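PDB 4G3H: arginase (RocF) from Helicobacter pylori, which probably hydrolyses L-arginine to L-ornithine and urea, using two manganese ions bound in each subunit. Local coordinates for residues A[14-26]-A[281-295]. Residues are numbered along the deposited sequence; the frame is centred on the assembly and turned at random.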
ATOM      1  N   LYS A  14     -15.688 -14.431   1.364  1.00 25.10           N
ATOM      2  CA  LYS A  14     -16.506 -13.768   0.350  1.00 27.77           C
ATOM      3  C   LYS A  14     -15.666 -12.712  -0.358  1.00 26.73           C
ATOM      4  O   LYS A  14     -16.099 -12.130  -1.351  1.00 29.18           O
ATOM      5  CB  LYS A  14     -17.712 -13.065   0.991  1.00 33.85           C
ATOM      6  CG  LYS A  14     -18.760 -13.967   1.626  1.00 39.37           C
ATOM      7  CD  LYS A  14     -19.549 -14.746   0.585  1.00 42.91           C
ATOM      8  CE  LYS A  14     -20.757 -15.437   1.217  1.00 46.69           C
ATOM      9  NZ  LYS A  14     -21.454 -16.363   0.273  1.00 46.08           N
ATOM     10  N   ARG A  15     -14.467 -12.464   0.156  1.00 23.44           N
ATOM     11  CA  ARG A  15     -13.595 -11.436  -0.414  1.00 23.36           C
ATOM     12  C   ARG A  15     -12.502 -11.958  -1.343  1.00 22.03           C
ATOM     13  O   ARG A  15     -11.593 -12.672  -0.909  1.00 21.90           O
ATOM     14  CB  ARG A  15     -12.970 -10.624   0.722  1.00 24.72           C
ATOM     15  CG  ARG A  15     -13.991 -10.160   1.760  1.00 27.89           C
ATOM     16  CD  ARG A  15     -13.340  -9.373   2.887  1.00 29.89           C
ATOM     17  NE  ARG A  15     -13.105  -7.981   2.521  1.00 32.10           N
ATOM     18  CZ  ARG A  15     -14.026  -7.027   2.595  1.00 32.61           C
ATOM     19  NH1 ARG A  15     -15.244  -7.314   3.029  1.00 36.18           N
ATOM     20  NH2 ARG A  15     -13.732  -5.790   2.227  1.00 36.03           N
ATOM     21  N   GLY A  16     -12.593 -11.585  -2.619  1.00 20.87           N
ATOM     22  CA  GLY A  16     -11.615 -12.015  -3.608  1.00 20.58           C
ATOM     23  C   GLY A  16     -10.170 -11.640  -3.301  1.00 19.60           C
ATOM     24  O   GLY A  16      -9.245 -12.356  -3.685  1.00 17.53           O
ATOM     25  N   THR A  17      -9.965 -10.519  -2.620  1.00 17.55           N
ATOM     26  CA  THR A  17      -8.615 -10.091  -2.279  1.00 18.24           C
ATOM     27  C   THR A  17      -8.051 -10.917  -1.126  1.00 17.96           C
ATOM     28  O   THR A  17      -6.864 -11.197  -1.101  1.00 17.88           O
ATOM     29  CB  THR A  17      -8.566  -8.601  -1.886  1.00 22.76           C
ATOM     30  OG1 THR A  17      -9.536  -8.347  -0.867  1.00 25.67           O
ATOM     31  CG2 THR A  17      -8.840  -7.714  -3.099  1.00 22.61           C
ATOM     32  N   ASP A  18      -8.905 -11.296  -0.172  1.00 15.44           N
ATOM     33  CA  ASP A  18      -8.477 -12.103   0.971  1.00 17.03           C
ATOM     34  C   ASP A  18      -8.016 -13.468   0.476  1.00 19.09           C
ATOM     35  O   ASP A  18      -7.084 -14.062   1.024  1.00 16.54           O
ATOM     36  CB  ASP A  18      -9.627 -12.266   1.978  1.00 18.22           C
ATOM     37  CG  ASP A  18      -9.752 -11.080   2.924  1.00 19.96           C
ATOM     38  OD1 ASP A  18      -9.206 -10.007   2.609  1.00 20.75           O
ATOM     39  OD2 ASP A  18     -10.404 -11.207   3.981  1.00 22.62           O
ATOM     40  N   LYS A  19      -8.672 -13.963  -0.571  1.00 22.84           N
ATOM     41  CA  LYS A  19      -8.308 -15.245  -1.155  1.00 24.87           C
ATOM     42  C   LYS A  19      -6.969 -15.065  -1.853  1.00 24.97           C
ATOM     43  O   LYS A  19      -6.137 -15.972  -1.869  1.00 25.21           O
ATOM     44  CB  LYS A  19      -9.378 -15.711  -2.149  1.00 35.76           C
ATOM     45  CG  LYS A  19     -10.708 -16.044  -1.481  1.00 42.24           C
ATOM     46  CD  LYS A  19     -11.709 -16.663  -2.446  1.00 46.80           C
ATOM     47  CE  LYS A  19     -12.994 -17.032  -1.723  1.00 50.59           C
ATOM     48  NZ  LYS A  19     -14.002 -17.637  -2.635  1.00 54.23           N
ATOM     49  N   GLY A  20      -6.760 -13.881  -2.422  1.00 24.01           N
ATOM     50  CA  GLY A  20      -5.496 -13.609  -3.080  1.00 21.83           C
ATOM     51  C   GLY A  20      -4.377 -13.692  -2.060  1.00 19.63           C
ATOM     52  O   GLY A  20      -3.345 -14.330  -2.291  1.00 20.55           O
ATOM     53  N   VAL A  21      -4.590 -13.048  -0.918  1.00 16.01           N
ATOM     54  CA  VAL A  21      -3.612 -13.048   0.162  1.00 16.80           C
ATOM     55  C   VAL A  21      -3.285 -14.462   0.668  1.00 19.39           C
ATOM     56  O   VAL A  21      -2.116 -14.786   0.886  1.00 15.16           O
ATOM     57  CB  VAL A  21      -4.103 -12.217   1.362  1.00 16.47           C
ATOM     58  CG1 VAL A  21      -3.112 -12.342   2.526  1.00 13.68           C
ATOM     59  CG2 VAL A  21      -4.287 -10.763   0.943  1.00 13.34           C
ATOM     60  N   ARG A  22      -4.303 -15.301   0.867  1.00 20.59           N
ATOM     61  CA  ARG A  22      -4.043 -16.653   1.357  1.00 23.60           C
ATOM     62  C   ARG A  22      -3.268 -17.493   0.350  1.00 21.03           C
ATOM     63  O   ARG A  22      -2.461 -18.330   0.737  1.00 18.65           O
ATOM     64  CB  ARG A  22      -5.343 -17.359   1.783  1.00 54.40           C
ATOM     65  CG  ARG A  22      -6.466 -17.392   0.767  1.00 67.90           C
ATOM     66  CD  ARG A  22      -6.182 -18.334  -0.387  1.00 79.97           C
ATOM     67  NE  ARG A  22      -5.888 -19.697   0.043  1.00 89.35           N
ATOM     68  CZ  ARG A  22      -5.615 -20.695  -0.794  1.00 94.17           C
ATOM     69  NH1 ARG A  22      -5.354 -21.907  -0.329  1.00 96.17           N
ATOM     70  NH2 ARG A  22      -5.606 -20.480  -2.103  1.00 96.91           N
ATOM     71  N   ARG A  23      -3.505 -17.257  -0.937  1.00 24.00           N
ATOM     72  CA  ARG A  23      -2.795 -17.979  -1.995  1.00 23.91           C
ATOM     73  C   ARG A  23      -1.311 -17.615  -1.959  1.00 22.36           C
ATOM     74  O   ARG A  23      -0.438 -18.478  -2.049  1.00 21.75           O
ATOM     75  CB  ARG A  23      -3.324 -17.598  -3.378  1.00 40.14           C
ATOM     76  CG  ARG A  23      -4.609 -18.258  -3.831  1.00 47.63           C
ATOM     77  CD  ARG A  23      -4.696 -18.116  -5.346  1.00 55.21           C
ATOM     78  NE  ARG A  23      -5.945 -18.607  -5.917  1.00 61.39           N
ATOM     79  CZ  ARG A  23      -6.181 -18.686  -7.223  1.00 63.38           C
ATOM     80  NH1 ARG A  23      -7.346 -19.142  -7.662  1.00 66.28           N
ATOM     81  NH2 ARG A  23      -5.249 -18.317  -8.094  1.00 64.08           N
ATOM     82  N   LEU A  24      -1.043 -16.317  -1.853  1.00 15.25           N
ATOM     83  CA  LEU A  24       0.317 -15.810  -1.814  1.00 14.76           C
ATOM     84  C   LEU A  24       1.040 -16.282  -0.546  1.00 14.33           C
ATOM     85  O   LEU A  24       2.212 -16.643  -0.600  1.00 15.22           O
ATOM     86  CB  LEU A  24       0.293 -14.272  -1.904  1.00 16.26           C
ATOM     87  CG  LEU A  24      -0.328 -13.746  -3.211  1.00 15.79           C
ATOM     88  CD1 LEU A  24      -0.521 -12.248  -3.146  1.00 15.94           C
ATOM     89  CD2 LEU A  24       0.570 -14.114  -4.385  1.00 13.87           C
ATOM     90  N   ARG A  25       0.340 -16.292   0.584  1.00 18.11           N
ATOM     91  CA  ARG A  25       0.933 -16.746   1.845  1.00 20.54           C
ATOM     92  C   ARG A  25       1.389 -18.204   1.749  1.00 21.54           C
ATOM     93  O   ARG A  25       2.485 -18.553   2.190  1.00 22.69           O
ATOM     94  CB  ARG A  25      -0.073 -16.635   2.991  1.00 17.51           C
ATOM     95  CG  ARG A  25      -0.392 -15.227   3.449  1.00 19.93           C
ATOM     96  CD  ARG A  25      -1.605 -15.221   4.383  1.00 20.13           C
ATOM     97  NE  ARG A  25      -1.400 -15.988   5.612  1.00 22.81           N
ATOM     98  CZ  ARG A  25      -2.318 -16.119   6.568  1.00 25.28           C
ATOM     99  NH1 ARG A  25      -3.505 -15.533   6.436  1.00 24.56           N
ATOM    100  NH2 ARG A  25      -2.056 -16.828   7.659  1.00 24.57           N
ATOM    101  N   GLU A  26       0.538 -19.055   1.184  1.00 21.16           N
ATOM    102  CA  GLU A  26       0.867 -20.467   1.047  1.00 23.71           C
ATOM    103  C   GLU A  26       2.012 -20.691   0.061  1.00 23.55           C
ATOM    104  O   GLU A  26       2.888 -21.518   0.310  1.00 23.49           O
ATOM    105  CB  GLU A  26      -0.382 -21.261   0.643  1.00 26.61           C
ATOM    106  CG  GLU A  26      -1.435 -21.283   1.760  1.00 32.10           C
ATOM    107  CD  GLU A  26      -2.714 -22.032   1.399  1.00 35.78           C
ATOM    108  OE1 GLU A  26      -3.562 -22.225   2.301  1.00 37.69           O
ATOM    109  OE2 GLU A  26      -2.882 -22.423   0.225  1.00 39.28           O
ATOM    110  N   GLU A 281      -4.241  -5.510  -3.465  1.00 21.93           N
ATOM    111  CA  GLU A 281      -5.212  -5.627  -4.547  1.00 22.34           C
ATOM    112  C   GLU A 281      -4.980  -6.775  -5.521  1.00 22.97           C
ATOM    113  O   GLU A 281      -5.070  -6.607  -6.740  1.00 23.96           O
ATOM    114  CB  GLU A 281      -5.309  -4.303  -5.315  1.00 23.65           C
ATOM    115  CG  GLU A 281      -5.844  -3.122  -4.491  1.00 25.05           C
ATOM    116  CD  GLU A 281      -7.277  -3.323  -3.997  1.00 26.33           C
ATOM    117  OE1 GLU A 281      -8.015  -4.132  -4.592  1.00 26.16           O
ATOM    118  OE2 GLU A 281      -7.675  -2.658  -3.018  1.00 24.61           O
ATOM    119  N   TYR A 282      -4.653  -7.942  -4.985  1.00 20.88           N
ATOM    120  CA  TYR A 282      -4.502  -9.114  -5.828  1.00 20.53           C
ATOM    121  C   TYR A 282      -5.808  -9.868  -5.641  1.00 20.45           C
ATOM    122  O   TYR A 282      -6.075 -10.383  -4.561  1.00 20.66           O
ATOM    123  CB  TYR A 282      -3.334  -9.989  -5.383  1.00 17.90           C
ATOM    124  CG  TYR A 282      -3.302 -11.312  -6.105  1.00 17.48           C
ATOM    125  CD1 TYR A 282      -3.364 -11.365  -7.496  1.00 19.36           C
ATOM    126  CD2 TYR A 282      -3.240 -12.510  -5.405  1.00 17.39           C
ATOM    127  CE1 TYR A 282      -3.373 -12.575  -8.174  1.00 18.69           C
ATOM    128  CE2 TYR A 282      -3.246 -13.732  -6.072  1.00 20.63           C
ATOM    129  CZ  TYR A 282      -3.315 -13.755  -7.459  1.00 20.89           C
ATOM    130  OH  TYR A 282      -3.334 -14.952  -8.134  1.00 22.83           O
ATOM    131  N   ASN A 283      -6.634  -9.902  -6.682  1.00 23.25           N
ATOM    132  CA  ASN A 283      -7.918 -10.592  -6.621  1.00 23.73           C
ATOM    133  C   ASN A 283      -8.006 -11.593  -7.771  1.00 25.68           C
ATOM    134  O   ASN A 283      -8.472 -11.267  -8.861  1.00 25.44           O
ATOM    135  CB  ASN A 283      -9.068  -9.588  -6.728  1.00 21.09           C
ATOM    136  CG  ASN A 283     -10.423 -10.225  -6.459  1.00 24.15           C
ATOM    137  OD1 ASN A 283     -10.602 -11.430  -6.646  1.00 24.42           O
ATOM    138  ND2 ASN A 283     -11.388  -9.413  -6.035  1.00 21.43           N
ATOM    139  N   PRO A 284      -7.564 -12.834  -7.536  1.00 27.07           N
ATOM    140  CA  PRO A 284      -7.596 -13.870  -8.571  1.00 29.01           C
ATOM    141  C   PRO A 284      -8.992 -14.299  -9.027  1.00 31.11           C
ATOM    142  O   PRO A 284      -9.140 -14.829 -10.127  1.00 32.55           O
ATOM    143  CB  PRO A 284      -6.822 -15.018  -7.926  1.00 23.89           C
ATOM    144  CG  PRO A 284      -7.179 -14.884  -6.487  1.00 23.48           C
ATOM    145  CD  PRO A 284      -7.067 -13.382  -6.261  1.00 22.40           C
ATOM    146  N   THR A 285     -10.012 -14.066  -8.203  1.00 31.47           N
ATOM    147  CA  THR A 285     -11.367 -14.481  -8.564  1.00 33.77           C
ATOM    148  C   THR A 285     -11.998 -13.692  -9.710  1.00 34.27           C
ATOM    149  O   THR A 285     -12.932 -14.182 -10.345  1.00 34.77           O
ATOM    150  CB  THR A 285     -12.338 -14.431  -7.351  1.00 38.49           C
ATOM    151  OG1 THR A 285     -12.538 -13.074  -6.947  1.00 42.39           O
ATOM    152  CG2 THR A 285     -11.780 -15.219  -6.181  1.00 39.20           C
ATOM    153  N   VAL A 286     -11.505 -12.483  -9.977  1.00 34.28           N
ATOM    154  CA  VAL A 286     -12.054 -11.673 -11.062  1.00 32.82           C
ATOM    155  C   VAL A 286     -11.231 -11.765 -12.345  1.00 33.04           C
ATOM    156  O   VAL A 286     -11.522 -11.082 -13.327  1.00 33.68           O
ATOM    157  CB  VAL A 286     -12.183 -10.173 -10.668  1.00 24.45           C
ATOM    158  CG1 VAL A 286     -13.194 -10.021  -9.546  1.00 21.95           C
ATOM    159  CG2 VAL A 286     -10.824  -9.608 -10.253  1.00 22.43           C
ATOM    160  N   SER A 287     -10.208 -12.610 -12.348  1.00 28.74           N
ATOM    161  CA  SER A 287      -9.383 -12.748 -13.545  1.00 31.32           C
ATOM    162  C   SER A 287     -10.199 -13.294 -14.710  1.00 34.22           C
ATOM    163  O   SER A 287     -11.064 -14.150 -14.525  1.00 33.76           O
ATOM    164  CB  SER A 287      -8.204 -13.676 -13.287  1.00 26.96           C
ATOM    165  OG  SER A 287      -7.538 -13.961 -14.503  1.00 25.17           O
ATOM    166  N   ILE A 288      -9.923 -12.792 -15.909  1.00 48.58           N
ATOM    167  CA  ILE A 288     -10.635 -13.239 -17.099  1.00 51.81           C
ATOM    168  C   ILE A 288      -9.814 -14.280 -17.846  1.00 54.22           C
ATOM    169  O   ILE A 288     -10.209 -14.748 -18.908  1.00 56.68           O
ATOM    170  CB  ILE A 288     -10.936 -12.067 -18.056  1.00 40.37           C
ATOM    171  CG1 ILE A 288      -9.630 -11.440 -18.547  1.00 41.68           C
ATOM    172  CG2 ILE A 288     -11.780 -11.026 -17.347  1.00 40.66           C
ATOM    173  CD1 ILE A 288      -9.831 -10.271 -19.485  1.00 43.24           C
ATOM    174  N   LYS A 289      -8.664 -14.640 -17.288  1.00 40.85           N
ATOM    175  CA  LYS A 289      -7.806 -15.634 -17.916  1.00 42.55           C
ATOM    176  C   LYS A 289      -8.003 -16.988 -17.253  1.00 43.96           C
ATOM    177  O   LYS A 289      -8.565 -17.083 -16.166  1.00 42.86           O
ATOM    178  CB  LYS A 289      -6.343 -15.205 -17.819  1.00 57.44           C
ATOM    179  CG  LYS A 289      -6.059 -13.885 -18.513  1.00 58.04           C
ATOM    180  CD  LYS A 289      -4.598 -13.499 -18.404  1.00 60.06           C
ATOM    181  CE  LYS A 289      -4.355 -12.141 -19.036  1.00 61.03           C
ATOM    182  NZ  LYS A 289      -2.936 -11.730 -18.912  1.00 61.24           N
ATOM    183  N   HIS A 290      -7.547 -18.039 -17.917  1.00 55.75           N
ATOM    184  CA  HIS A 290      -7.693 -19.376 -17.370  1.00 58.59           C
ATOM    185  C   HIS A 290      -6.352 -20.088 -17.362  1.00 58.58           C
ATOM    186  O   HIS A 290      -6.165 -21.112 -18.021  1.00 59.78           O
ATOM    187  CB  HIS A 290      -8.722 -20.161 -18.184  1.00 82.18           C
ATOM    188  CG  HIS A 290     -10.084 -19.538 -18.187  1.00 86.33           C
ATOM    189  ND1 HIS A 290     -10.792 -19.291 -17.032  1.00 88.70           N
ATOM    190  CD2 HIS A 290     -10.862 -19.101 -19.206  1.00 88.32           C
ATOM    191  CE1 HIS A 290     -11.949 -18.730 -17.337  1.00 89.22           C
ATOM    192  NE2 HIS A 290     -12.016 -18.603 -18.650  1.00 89.10           N
ATOM    193  N   ASN A 291      -5.416 -19.517 -16.614  1.00 46.29           N
ATOM    194  CA  ASN A 291      -4.080 -20.071 -16.484  1.00 43.98           C
ATOM    195  C   ASN A 291      -3.378 -19.528 -15.243  1.00 42.29           C
ATOM    196  O   ASN A 291      -3.957 -18.770 -14.463  1.00 41.26           O
ATOM    197  CB  ASN A 291      -3.241 -19.761 -17.726  1.00 60.17           C
ATOM    198  CG  ASN A 291      -3.156 -18.279 -18.017  1.00 60.78           C
ATOM    199  OD1 ASN A 291      -3.261 -17.452 -17.113  1.00 61.11           O
ATOM    200  ND2 ASN A 291      -2.950 -17.935 -19.282  1.00 60.14           N
ATOM    201  N   ASN A 292      -2.120 -19.920 -15.084  1.00 38.58           N
ATOM    202  CA  ASN A 292      -1.298 -19.525 -13.949  1.00 36.54           C
ATOM    203  C   ASN A 292      -0.519 -18.237 -14.188  1.00 33.93           C
ATOM    204  O   ASN A 292       0.160 -17.750 -13.289  1.00 31.48           O
ATOM    205  CB  ASN A 292      -0.298 -20.639 -13.644  1.00 79.72           C
ATOM    206  CG  ASN A 292      -0.483 -21.229 -12.274  1.00 82.41           C
ATOM    207  OD1 ASN A 292       0.310 -22.060 -11.835  1.00 84.94           O
ATOM    208  ND2 ASN A 292      -1.537 -20.809 -11.585  1.00 83.93           N
ATOM    209  N   GLU A 293      -0.609 -17.699 -15.398  1.00 34.63           N
ATOM    210  CA  GLU A 293       0.121 -16.494 -15.766  1.00 34.12           C
ATOM    211  C   GLU A 293       0.161 -15.340 -14.766  1.00 30.40           C
ATOM    212  O   GLU A 293       1.240 -14.913 -14.346  1.00 28.26           O
ATOM    213  CB  GLU A 293      -0.383 -15.961 -17.108  1.00 76.15           C
ATOM    214  CG  GLU A 293       0.016 -16.807 -18.301  1.00 84.76           C
ATOM    215  CD  GLU A 293      -0.037 -16.029 -19.603  1.00 89.83           C
ATOM    216  OE1 GLU A 293       0.708 -15.033 -19.729  1.00 91.80           O
ATOM    217  OE2 GLU A 293      -0.822 -16.408 -20.498  1.00 90.44           O
ATOM    218  N   GLU A 294      -1.003 -14.825 -14.392  1.00 26.96           N
ATOM    219  CA  GLU A 294      -1.051 -13.696 -13.480  1.00 24.75           C
ATOM    220  C   GLU A 294      -0.540 -14.016 -12.075  1.00 23.73           C
ATOM    221  O   GLU A 294       0.175 -13.211 -11.468  1.00 19.27           O
ATOM    222  CB  GLU A 294      -2.470 -13.132 -13.439  1.00 28.50           C
ATOM    223  CG  GLU A 294      -2.939 -12.711 -14.821  1.00 30.76           C
ATOM    224  CD  GLU A 294      -4.381 -12.255 -14.861  1.00 31.82           C
ATOM    225  OE1 GLU A 294      -5.212 -12.815 -14.118  1.00 33.79           O
ATOM    226  OE2 GLU A 294      -4.690 -11.346 -15.657  1.00 34.78           O
ATOM    227  N   GLU A 295      -0.884 -15.188 -11.555  1.00 22.85           N
ATOM    228  CA  GLU A 295      -0.408 -15.532 -10.231  1.00 23.50           C
ATOM    229  C   GLU A 295       1.117 -15.596 -10.256  1.00 22.55           C
ATOM    230  O   GLU A 295       1.790 -15.109  -9.337  1.00 19.29           O
ATOM    231  CB  GLU A 295      -0.995 -16.866  -9.772  1.00 37.14           C
ATOM    232  CG  GLU A 295      -0.559 -17.241  -8.368  1.00 40.90           C
ATOM    233  CD  GLU A 295      -1.360 -18.380  -7.793  1.00 44.73           C
ATOM    234  OE1 GLU A 295      -2.573 -18.192  -7.559  1.00 49.46           O
ATOM    235  OE2 GLU A 295      -0.778 -19.462  -7.577  1.00 46.29           O
TER
HETATM  236  O   HOH W   1      -1.466 -20.430  -4.470  1.00 42.74           O
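Arg23 reaches Glu295 with CG set beside its backbone N (chi1 -80°) and the chain extended as far as NE, while Glu295 swings CG anti to its own N (chi1 -178°) and advances a straight side chain across it at about a right angle. The salt bridge that results uses one nitrogen: Arg23 NH2 lies 2.7 Å from Glu295 OE1, meeting that oxygen nearly along its C-O axis. Guanidinium and carboxylate planes stand 78° apart, so this is a single-bond pairing and not a flat, two-pronged one. Pro284 slides past the arginine in the reverse direction and lays CB over one guanidinium face, 3.7 Å from Arg23 NH2.

Deeper in, the Tyr282 ring wedges against the helix. Its CD2 sits 3.4 Å from Gly20 CA and 3.5 Å from Leu24 CD1, and Pro284 CD lies over the centre of one ring face. The backbone comes equally close, Tyr282 O receiving CA-H...O contacts from Thr17 (3.4 Å to CA) and Gly20. At the start of the helix, Asn283 OD1 packs 3.3 Å from Gly16 CA and is held on a lone pair by Thr285 OG1 (2.6 Å).

Helix 16-30 is thereby joined to the loop leaving strand 274-280 of the parallel arginase sheet, and to helix 293-309, where Glu295 lies in the first turn and Val298, further along, touches Leu24 and Tyr282. Glu281, hydrogen-bonded to His91 N, lies beside the manganese ligand Asp234. Chemically, the interface grades from close glycine-aromatic packing on the buried side to one ion pair toward the surface, which Pro284 may shield somewhat from solvent, though a water donates to Arg23 O and, weakly, to Glu295 OE2.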